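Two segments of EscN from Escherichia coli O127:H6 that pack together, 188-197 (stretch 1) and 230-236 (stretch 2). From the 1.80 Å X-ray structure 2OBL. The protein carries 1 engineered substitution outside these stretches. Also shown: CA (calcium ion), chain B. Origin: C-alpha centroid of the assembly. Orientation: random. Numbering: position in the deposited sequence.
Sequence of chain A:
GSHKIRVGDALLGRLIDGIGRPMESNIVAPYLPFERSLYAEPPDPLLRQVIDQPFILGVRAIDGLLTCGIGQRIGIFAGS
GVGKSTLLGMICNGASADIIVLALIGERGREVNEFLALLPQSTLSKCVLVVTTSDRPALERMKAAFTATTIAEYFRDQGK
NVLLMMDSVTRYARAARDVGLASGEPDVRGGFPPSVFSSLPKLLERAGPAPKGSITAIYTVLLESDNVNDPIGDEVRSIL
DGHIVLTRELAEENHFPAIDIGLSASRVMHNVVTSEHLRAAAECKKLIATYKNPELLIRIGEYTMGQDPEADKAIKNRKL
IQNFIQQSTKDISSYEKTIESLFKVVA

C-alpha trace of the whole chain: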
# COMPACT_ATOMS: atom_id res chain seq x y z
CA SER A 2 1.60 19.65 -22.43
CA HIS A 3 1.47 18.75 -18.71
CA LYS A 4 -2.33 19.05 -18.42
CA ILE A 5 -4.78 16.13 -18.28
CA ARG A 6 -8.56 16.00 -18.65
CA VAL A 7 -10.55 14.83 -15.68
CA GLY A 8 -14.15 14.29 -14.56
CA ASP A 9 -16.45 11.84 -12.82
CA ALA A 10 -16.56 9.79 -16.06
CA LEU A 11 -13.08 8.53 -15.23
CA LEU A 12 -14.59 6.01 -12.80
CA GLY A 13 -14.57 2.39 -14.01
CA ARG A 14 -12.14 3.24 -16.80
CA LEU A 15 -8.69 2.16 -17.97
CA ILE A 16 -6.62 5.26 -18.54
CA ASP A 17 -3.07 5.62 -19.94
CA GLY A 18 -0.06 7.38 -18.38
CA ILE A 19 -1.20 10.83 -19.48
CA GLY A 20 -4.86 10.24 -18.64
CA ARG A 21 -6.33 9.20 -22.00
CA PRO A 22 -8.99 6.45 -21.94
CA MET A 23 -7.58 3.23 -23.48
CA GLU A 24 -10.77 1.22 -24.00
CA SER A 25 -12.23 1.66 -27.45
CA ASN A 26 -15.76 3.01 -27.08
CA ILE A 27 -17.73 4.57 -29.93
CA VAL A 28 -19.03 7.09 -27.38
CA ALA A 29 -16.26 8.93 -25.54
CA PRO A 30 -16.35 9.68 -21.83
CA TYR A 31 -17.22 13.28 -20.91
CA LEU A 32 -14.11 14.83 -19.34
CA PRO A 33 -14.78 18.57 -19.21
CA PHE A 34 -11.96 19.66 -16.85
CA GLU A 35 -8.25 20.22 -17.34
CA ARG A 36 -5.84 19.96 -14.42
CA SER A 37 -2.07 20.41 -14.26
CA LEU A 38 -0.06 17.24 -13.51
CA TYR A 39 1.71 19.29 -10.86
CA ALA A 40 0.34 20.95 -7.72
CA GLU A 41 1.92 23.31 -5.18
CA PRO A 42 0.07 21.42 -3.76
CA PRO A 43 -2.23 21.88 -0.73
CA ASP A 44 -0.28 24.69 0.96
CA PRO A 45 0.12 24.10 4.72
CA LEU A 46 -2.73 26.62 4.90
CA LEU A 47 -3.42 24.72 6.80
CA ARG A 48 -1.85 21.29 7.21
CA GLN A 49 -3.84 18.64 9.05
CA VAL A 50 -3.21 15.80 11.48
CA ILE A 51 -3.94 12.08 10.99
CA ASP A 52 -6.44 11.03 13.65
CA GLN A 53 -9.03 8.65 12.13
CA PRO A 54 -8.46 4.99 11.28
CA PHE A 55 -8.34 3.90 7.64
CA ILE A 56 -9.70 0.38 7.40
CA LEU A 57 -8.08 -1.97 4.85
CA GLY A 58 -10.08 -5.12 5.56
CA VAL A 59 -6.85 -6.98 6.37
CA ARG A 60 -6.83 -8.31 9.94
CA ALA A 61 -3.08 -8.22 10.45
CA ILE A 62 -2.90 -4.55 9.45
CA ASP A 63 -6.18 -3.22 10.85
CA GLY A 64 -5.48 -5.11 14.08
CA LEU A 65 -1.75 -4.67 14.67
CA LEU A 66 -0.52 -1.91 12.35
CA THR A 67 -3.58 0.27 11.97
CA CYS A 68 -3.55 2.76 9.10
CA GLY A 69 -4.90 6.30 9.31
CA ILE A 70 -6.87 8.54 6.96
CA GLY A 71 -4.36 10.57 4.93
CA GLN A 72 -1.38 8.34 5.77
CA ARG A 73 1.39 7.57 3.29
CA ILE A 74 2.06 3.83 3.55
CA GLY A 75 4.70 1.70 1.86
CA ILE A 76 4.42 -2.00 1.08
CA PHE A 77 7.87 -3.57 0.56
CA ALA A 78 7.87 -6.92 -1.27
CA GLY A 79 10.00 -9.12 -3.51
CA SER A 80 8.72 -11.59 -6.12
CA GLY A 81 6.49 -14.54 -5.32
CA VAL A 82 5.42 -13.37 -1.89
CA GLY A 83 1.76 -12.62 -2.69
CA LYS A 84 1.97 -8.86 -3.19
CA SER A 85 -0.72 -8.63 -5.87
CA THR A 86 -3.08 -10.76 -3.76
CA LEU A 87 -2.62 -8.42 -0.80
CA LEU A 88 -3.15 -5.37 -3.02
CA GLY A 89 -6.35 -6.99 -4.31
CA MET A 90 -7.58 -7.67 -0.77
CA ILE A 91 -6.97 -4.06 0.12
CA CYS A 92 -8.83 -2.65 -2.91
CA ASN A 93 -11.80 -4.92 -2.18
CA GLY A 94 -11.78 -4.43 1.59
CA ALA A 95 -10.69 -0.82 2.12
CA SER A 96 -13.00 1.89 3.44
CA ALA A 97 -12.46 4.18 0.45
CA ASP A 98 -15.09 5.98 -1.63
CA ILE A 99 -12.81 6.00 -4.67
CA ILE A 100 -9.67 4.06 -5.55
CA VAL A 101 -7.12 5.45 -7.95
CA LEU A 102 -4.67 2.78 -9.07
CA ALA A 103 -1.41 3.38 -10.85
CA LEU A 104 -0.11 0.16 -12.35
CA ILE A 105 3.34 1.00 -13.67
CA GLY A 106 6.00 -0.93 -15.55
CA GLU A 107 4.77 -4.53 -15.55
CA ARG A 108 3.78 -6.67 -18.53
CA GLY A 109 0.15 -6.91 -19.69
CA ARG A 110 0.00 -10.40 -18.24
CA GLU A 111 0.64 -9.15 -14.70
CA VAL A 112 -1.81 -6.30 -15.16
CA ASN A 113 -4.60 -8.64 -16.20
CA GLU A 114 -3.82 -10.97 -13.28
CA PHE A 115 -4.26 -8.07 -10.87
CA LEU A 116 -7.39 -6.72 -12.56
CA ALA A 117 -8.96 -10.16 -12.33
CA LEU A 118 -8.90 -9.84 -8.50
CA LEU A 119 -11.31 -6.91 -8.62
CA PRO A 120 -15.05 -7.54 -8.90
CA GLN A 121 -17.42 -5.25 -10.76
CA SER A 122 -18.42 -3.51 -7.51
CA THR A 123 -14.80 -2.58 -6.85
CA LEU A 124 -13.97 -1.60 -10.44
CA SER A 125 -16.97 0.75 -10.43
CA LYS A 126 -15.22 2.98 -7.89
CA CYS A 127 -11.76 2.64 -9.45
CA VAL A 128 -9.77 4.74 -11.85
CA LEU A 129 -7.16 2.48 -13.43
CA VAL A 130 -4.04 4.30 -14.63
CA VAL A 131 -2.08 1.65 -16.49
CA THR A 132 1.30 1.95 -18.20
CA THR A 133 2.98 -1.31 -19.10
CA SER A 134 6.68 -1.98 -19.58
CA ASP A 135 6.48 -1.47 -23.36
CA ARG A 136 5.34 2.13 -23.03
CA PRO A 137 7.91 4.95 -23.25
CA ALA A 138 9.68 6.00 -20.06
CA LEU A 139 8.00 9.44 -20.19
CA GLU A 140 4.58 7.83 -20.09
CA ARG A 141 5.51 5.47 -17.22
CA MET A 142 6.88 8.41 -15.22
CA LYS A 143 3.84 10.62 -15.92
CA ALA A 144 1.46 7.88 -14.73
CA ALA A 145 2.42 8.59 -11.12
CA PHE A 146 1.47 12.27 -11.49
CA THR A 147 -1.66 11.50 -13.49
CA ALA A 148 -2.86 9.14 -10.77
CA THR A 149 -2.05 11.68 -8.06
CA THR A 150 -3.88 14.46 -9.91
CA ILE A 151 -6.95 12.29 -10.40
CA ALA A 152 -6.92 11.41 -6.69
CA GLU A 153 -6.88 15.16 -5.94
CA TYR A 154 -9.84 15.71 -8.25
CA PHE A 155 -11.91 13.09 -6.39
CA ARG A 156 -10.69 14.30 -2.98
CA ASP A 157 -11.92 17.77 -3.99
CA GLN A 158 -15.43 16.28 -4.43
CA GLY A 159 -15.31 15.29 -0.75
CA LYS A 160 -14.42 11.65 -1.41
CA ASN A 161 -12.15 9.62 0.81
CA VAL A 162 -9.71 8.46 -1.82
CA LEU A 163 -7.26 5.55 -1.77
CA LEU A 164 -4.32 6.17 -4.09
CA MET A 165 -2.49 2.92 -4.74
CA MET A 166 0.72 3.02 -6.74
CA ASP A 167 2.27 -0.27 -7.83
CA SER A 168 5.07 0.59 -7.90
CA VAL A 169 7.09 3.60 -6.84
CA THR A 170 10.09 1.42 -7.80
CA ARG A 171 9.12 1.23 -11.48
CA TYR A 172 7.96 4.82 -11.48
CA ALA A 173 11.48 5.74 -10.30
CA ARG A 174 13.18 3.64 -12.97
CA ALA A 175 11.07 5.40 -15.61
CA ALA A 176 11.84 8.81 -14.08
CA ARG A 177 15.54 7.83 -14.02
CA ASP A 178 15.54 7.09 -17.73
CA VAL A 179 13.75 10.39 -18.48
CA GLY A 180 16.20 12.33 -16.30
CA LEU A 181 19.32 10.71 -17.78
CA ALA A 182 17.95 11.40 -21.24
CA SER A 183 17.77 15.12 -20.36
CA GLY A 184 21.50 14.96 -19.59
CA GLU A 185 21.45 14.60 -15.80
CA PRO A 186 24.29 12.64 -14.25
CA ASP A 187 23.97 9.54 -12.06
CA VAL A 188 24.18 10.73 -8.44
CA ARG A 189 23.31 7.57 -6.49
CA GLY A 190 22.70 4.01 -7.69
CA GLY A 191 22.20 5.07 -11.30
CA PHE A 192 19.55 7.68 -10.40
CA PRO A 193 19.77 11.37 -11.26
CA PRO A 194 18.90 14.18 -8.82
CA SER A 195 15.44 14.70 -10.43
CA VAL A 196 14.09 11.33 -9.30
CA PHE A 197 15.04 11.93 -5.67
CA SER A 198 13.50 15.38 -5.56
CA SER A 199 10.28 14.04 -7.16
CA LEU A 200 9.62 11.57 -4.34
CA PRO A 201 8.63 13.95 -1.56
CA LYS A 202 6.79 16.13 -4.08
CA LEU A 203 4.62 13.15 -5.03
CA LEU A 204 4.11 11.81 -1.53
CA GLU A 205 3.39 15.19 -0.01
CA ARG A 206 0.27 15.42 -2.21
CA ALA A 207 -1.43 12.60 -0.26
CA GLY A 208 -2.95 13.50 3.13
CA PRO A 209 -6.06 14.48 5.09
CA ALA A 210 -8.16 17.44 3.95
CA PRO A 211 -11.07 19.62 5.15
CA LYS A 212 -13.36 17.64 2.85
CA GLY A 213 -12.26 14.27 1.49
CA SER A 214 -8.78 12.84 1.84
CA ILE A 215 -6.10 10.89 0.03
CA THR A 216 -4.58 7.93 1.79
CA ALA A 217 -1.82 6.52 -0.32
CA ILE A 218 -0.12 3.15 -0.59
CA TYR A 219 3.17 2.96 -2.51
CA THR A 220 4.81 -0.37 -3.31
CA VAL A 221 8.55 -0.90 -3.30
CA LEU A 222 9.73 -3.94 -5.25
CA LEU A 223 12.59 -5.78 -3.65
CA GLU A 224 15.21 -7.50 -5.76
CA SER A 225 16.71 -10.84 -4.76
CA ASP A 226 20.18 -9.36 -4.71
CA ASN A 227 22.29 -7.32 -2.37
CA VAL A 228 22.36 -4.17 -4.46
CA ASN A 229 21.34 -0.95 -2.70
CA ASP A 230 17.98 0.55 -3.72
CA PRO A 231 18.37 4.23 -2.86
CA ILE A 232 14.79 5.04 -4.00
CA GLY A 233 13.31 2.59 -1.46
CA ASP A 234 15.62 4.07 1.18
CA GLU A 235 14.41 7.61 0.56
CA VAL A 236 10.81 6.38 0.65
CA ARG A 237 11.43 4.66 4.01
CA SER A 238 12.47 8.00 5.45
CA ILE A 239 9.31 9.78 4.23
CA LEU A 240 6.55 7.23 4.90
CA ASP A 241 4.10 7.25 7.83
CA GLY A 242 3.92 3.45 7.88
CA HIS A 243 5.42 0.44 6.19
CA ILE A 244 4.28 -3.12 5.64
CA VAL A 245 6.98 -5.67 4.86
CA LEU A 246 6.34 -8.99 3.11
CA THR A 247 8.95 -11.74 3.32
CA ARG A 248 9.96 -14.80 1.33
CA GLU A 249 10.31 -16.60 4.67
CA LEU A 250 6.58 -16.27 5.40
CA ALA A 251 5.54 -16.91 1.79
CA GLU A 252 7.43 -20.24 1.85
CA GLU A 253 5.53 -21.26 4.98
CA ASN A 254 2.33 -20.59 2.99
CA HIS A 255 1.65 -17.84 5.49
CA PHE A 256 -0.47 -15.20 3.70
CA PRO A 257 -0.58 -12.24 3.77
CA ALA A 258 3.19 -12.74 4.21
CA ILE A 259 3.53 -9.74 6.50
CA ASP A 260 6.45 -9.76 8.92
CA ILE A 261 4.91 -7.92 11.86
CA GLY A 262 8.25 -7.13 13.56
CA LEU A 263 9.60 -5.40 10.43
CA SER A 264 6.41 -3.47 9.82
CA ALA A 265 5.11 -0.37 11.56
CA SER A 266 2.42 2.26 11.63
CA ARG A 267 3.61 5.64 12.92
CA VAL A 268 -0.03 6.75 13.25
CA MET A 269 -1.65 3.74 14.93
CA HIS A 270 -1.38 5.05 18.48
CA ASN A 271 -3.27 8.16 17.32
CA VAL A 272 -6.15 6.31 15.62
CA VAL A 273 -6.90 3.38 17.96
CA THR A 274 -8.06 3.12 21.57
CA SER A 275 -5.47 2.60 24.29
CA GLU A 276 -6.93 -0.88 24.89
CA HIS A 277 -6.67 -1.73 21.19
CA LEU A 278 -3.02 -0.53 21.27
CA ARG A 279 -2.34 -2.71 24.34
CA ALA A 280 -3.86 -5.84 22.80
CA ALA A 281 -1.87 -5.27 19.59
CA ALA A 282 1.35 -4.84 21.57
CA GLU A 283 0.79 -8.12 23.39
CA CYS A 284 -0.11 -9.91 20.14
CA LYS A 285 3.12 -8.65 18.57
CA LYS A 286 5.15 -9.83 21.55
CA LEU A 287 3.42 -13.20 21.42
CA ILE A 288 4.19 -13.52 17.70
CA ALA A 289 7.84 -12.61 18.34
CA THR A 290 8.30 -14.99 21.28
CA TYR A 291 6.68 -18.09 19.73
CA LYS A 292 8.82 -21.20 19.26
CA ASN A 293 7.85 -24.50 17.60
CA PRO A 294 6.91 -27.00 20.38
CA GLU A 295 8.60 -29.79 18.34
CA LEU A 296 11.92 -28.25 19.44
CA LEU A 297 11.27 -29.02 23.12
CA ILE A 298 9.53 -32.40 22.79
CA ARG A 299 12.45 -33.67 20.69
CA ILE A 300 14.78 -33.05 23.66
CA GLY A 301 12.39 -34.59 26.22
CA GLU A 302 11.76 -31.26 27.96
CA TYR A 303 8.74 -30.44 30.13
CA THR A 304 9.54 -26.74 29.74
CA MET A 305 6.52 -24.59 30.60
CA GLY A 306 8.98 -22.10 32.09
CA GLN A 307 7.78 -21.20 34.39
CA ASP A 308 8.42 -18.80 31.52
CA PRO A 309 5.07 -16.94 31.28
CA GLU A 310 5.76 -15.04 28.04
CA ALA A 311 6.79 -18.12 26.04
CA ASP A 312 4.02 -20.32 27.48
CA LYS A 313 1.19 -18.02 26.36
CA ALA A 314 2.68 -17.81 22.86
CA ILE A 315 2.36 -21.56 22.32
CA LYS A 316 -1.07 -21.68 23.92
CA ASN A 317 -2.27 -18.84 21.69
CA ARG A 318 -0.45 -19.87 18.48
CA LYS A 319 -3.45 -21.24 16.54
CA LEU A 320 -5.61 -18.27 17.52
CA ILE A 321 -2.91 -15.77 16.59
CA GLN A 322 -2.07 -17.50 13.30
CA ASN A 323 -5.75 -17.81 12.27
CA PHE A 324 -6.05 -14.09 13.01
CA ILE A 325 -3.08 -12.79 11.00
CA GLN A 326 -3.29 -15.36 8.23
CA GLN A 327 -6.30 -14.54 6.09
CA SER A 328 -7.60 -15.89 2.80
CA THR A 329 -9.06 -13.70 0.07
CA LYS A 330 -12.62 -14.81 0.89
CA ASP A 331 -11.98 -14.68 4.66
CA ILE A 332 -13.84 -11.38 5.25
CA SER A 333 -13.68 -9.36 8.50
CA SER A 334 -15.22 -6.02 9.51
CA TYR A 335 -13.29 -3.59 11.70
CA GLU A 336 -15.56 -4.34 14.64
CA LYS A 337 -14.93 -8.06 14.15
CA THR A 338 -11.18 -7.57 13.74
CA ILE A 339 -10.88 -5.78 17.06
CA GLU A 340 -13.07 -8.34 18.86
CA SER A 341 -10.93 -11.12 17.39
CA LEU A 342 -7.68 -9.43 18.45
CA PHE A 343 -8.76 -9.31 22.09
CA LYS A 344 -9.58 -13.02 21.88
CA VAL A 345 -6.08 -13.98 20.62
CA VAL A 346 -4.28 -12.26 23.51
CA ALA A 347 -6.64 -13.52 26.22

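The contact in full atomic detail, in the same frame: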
# COMPACT_ATOMS: atom_id res chain seq x y z
N VAL A 188 23.67 10.25 -9.73
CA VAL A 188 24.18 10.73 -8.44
C VAL A 188 24.31 9.60 -7.42
O VAL A 188 25.28 9.54 -6.68
CB VAL A 188 23.40 11.94 -7.85
CG1 VAL A 188 21.98 11.57 -7.47
CG2 VAL A 188 24.13 12.53 -6.65
N ARG A 189 23.33 8.70 -7.42
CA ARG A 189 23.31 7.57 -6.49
C ARG A 189 22.62 6.39 -7.16
O ARG A 189 21.47 6.51 -7.56
CB ARG A 189 22.50 7.91 -5.24
CG ARG A 189 23.28 8.47 -4.09
CD ARG A 189 22.56 8.16 -2.77
NE ARG A 189 21.19 8.67 -2.73
CZ ARG A 189 20.88 9.96 -2.59
NH1 ARG A 189 21.85 10.87 -2.50
NH2 ARG A 189 19.62 10.35 -2.55
N GLY A 190 23.32 5.27 -7.25
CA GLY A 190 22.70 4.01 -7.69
C GLY A 190 22.16 4.04 -9.11
O GLY A 190 21.26 3.27 -9.45
N GLY A 191 22.69 4.94 -9.93
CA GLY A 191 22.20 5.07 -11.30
C GLY A 191 21.10 6.11 -11.49
O GLY A 191 20.70 6.40 -12.63
N PHE A 192 20.64 6.70 -10.38
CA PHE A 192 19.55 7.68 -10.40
C PHE A 192 20.03 9.12 -10.43
O PHE A 192 20.91 9.49 -9.66
CB PHE A 192 18.61 7.48 -9.20
CG PHE A 192 17.86 6.18 -9.23
CD1 PHE A 192 16.66 6.08 -9.93
CD2 PHE A 192 18.37 5.05 -8.60
CE1 PHE A 192 15.97 4.88 -10.01
CE2 PHE A 192 17.69 3.84 -8.65
CZ PHE A 192 16.49 3.74 -9.36
N PRO A 193 19.43 9.94 -11.30
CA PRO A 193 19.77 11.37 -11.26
C PRO A 193 19.01 12.14 -10.16
O PRO A 193 17.99 11.66 -9.63
CB PRO A 193 19.35 11.86 -12.64
CG PRO A 193 18.18 10.96 -13.02
CD PRO A 193 18.45 9.62 -12.36
N PRO A 194 19.52 13.33 -9.82
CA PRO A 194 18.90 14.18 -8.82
C PRO A 194 17.38 14.35 -8.96
O PRO A 194 16.68 14.35 -7.94
CB PRO A 194 19.64 15.51 -9.00
CG PRO A 194 21.00 15.09 -9.45
CD PRO A 194 20.75 13.93 -10.37
N SER A 195 16.88 14.47 -10.19
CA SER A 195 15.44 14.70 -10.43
C SER A 195 14.52 13.65 -9.81
O SER A 195 13.43 13.97 -9.34
CB SER A 195 15.13 14.82 -11.93
OG SER A 195 15.52 13.66 -12.65
N VAL A 196 14.94 12.39 -9.82
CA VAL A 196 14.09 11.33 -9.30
C VAL A 196 13.96 11.50 -7.79
O VAL A 196 12.86 11.44 -7.23
CB VAL A 196 14.63 9.93 -9.64
CG1 VAL A 196 13.67 8.86 -9.12
CG2 VAL A 196 14.79 9.78 -11.15
N PHE A 197 15.08 11.75 -7.12
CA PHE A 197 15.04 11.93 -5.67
C PHE A 197 14.16 13.10 -5.25
O PHE A 197 13.33 12.96 -4.36
CB PHE A 197 16.45 12.06 -5.10
CG PHE A 197 17.25 10.81 -5.25
CD1 PHE A 197 16.96 9.70 -4.49
CD2 PHE A 197 18.26 10.74 -6.20
CE1 PHE A 197 17.69 8.52 -4.63
CE2 PHE A 197 19.01 9.58 -6.34
CZ PHE A 197 18.71 8.46 -5.56
N ASP A 230 19.06 -0.19 -3.04
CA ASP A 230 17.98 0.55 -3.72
C ASP A 230 17.79 1.89 -3.01
O ASP A 230 17.07 1.97 -2.01
CB ASP A 230 16.67 -0.26 -3.77
CG ASP A 230 15.46 0.60 -4.11
OD1 ASP A 230 15.65 1.69 -4.68
OD2 ASP A 230 14.32 0.18 -3.79
N PRO A 231 18.41 2.94 -3.54
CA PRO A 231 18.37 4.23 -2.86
C PRO A 231 16.99 4.90 -2.92
O PRO A 231 16.70 5.75 -2.09
CB PRO A 231 19.40 5.05 -3.62
CG PRO A 231 19.40 4.49 -4.99
CD PRO A 231 19.21 3.00 -4.78
N ILE A 232 16.16 4.50 -3.89
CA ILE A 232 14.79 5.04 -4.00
C ILE A 232 13.97 4.52 -2.81
O ILE A 232 13.34 5.30 -2.10
CB ILE A 232 14.13 4.63 -5.34
CG1 ILE A 232 14.87 5.26 -6.51
CG2 ILE A 232 12.64 5.01 -5.35
CD1 ILE A 232 14.95 6.80 -6.46
N GLY A 233 14.02 3.21 -2.59
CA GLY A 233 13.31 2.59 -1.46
C GLY A 233 13.76 3.21 -0.15
O GLY A 233 12.94 3.44 0.75
N ASP A 234 15.05 3.51 -0.06
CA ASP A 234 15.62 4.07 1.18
C ASP A 234 15.03 5.45 1.44
O ASP A 234 14.65 5.77 2.56
CB ASP A 234 17.15 4.17 1.14
CG ASP A 234 17.84 2.82 1.13
OD1 ASP A 234 17.16 1.78 1.24
OD2 ASP A 234 19.08 2.78 1.00
N GLU A 235 14.97 6.28 0.40
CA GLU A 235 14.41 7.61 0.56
C GLU A 235 12.94 7.53 0.94
O GLU A 235 12.48 8.30 1.77
CB GLU A 235 14.60 8.47 -0.72
CG GLU A 235 16.09 8.74 -1.06
CD GLU A 235 16.88 9.38 0.06
OE1 GLU A 235 16.29 10.13 0.88
OE2 GLU A 235 18.13 9.17 0.12
N VAL A 236 12.22 6.58 0.35
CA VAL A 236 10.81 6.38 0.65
C VAL A 236 10.63 5.98 2.12
O VAL A 236 9.78 6.53 2.82
CB VAL A 236 10.20 5.34 -0.32
CG1 VAL A 236 8.82 4.90 0.14
CG2 VAL A 236 10.13 5.95 -1.75
CA CA B . 19.19 0.37 1.35
O HOH W 1 17.79 -0.50 -0.48

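Contact between segments 188-197 and 230-236 of EscN: a turn leading into a helix packs against the first turns of a second helix, burying 342 Å² counted over both sides. No hydrogen bond crosses; the fit depends on apolar shape and one salt bridge. The chief bumps are Pro 231 and Ile 232, and the hollow that takes them is lined by Arg 189, Gly 190, Phe 192, Val 196 and Phe 197.

Ile 232 (chi1 m, chi2 m) starts sideways from its CA, but its end swings in among three side chains. Ile 232 CG1 sits over one face of the Phe 192 ring, 3.6 Å from the ring centroid and 12° off the normal, a CH-pi contact. The terminal methyl points on toward the first helix: Ile 232 CD1 lies 3.6 Å from Val 196 CG1 and 3.7 Å from Phe 197 CE1.

Pro 231 fills the neighbouring part of the hollow. Its CG lies 3.8 Å from Phe 192 CD2 and 3.9 Å from the carbonyl oxygen Arg 189 O, while its CB is 4.0 Å from Phe 197 CZ. Phe 197 also turns its ring edge to the backbone, with CE1 3.9 Å from Pro 231 O; that same oxygen accepts the helical hydrogen bond from Glu 235 N.

The hollow owes part of its shape to a type I' turn from Arg 189 to Phe 192, closed by Phe 192 N to Arg 189 O at 2.9 Å. Gly 190 CA comes within 4.3 Å of Pro 231 CG, and an ideal CB on Gly 190 would stand only 2.9 Å from that CG, a clash; its positive phi also favours glycine. At Gly 191 the backbone angles themselves call for glycine, since a CB would jam against the preceding carbonyl oxygen.

At the margin, the Arg 189 side chain runs past Pro 231, whose CB lies at the guanidinium edge, and Arg 189 NH2 reaches 3.3 Å from Glu 235 OE2. This salt bridge is one of charge alone: the oxygen lies well out of the guanidinium plane and no N-H points at it. The aliphatic part of Glu 235 packs too, its CG 3.7 Å from Phe 197 CD1.

Asp 230 caps the second helix: Asp 230 OD1 accepts from Gly 233 N at 3.1 Å with nearly straight geometry and, weakly, from Ile 232 N at 3.0 Å. Away from the interface, Asp 234 grips the calcium ion with both carboxylate oxygens: OD1 and OD2 of Asp 234 each lie 2.5 Å from the calcium ion.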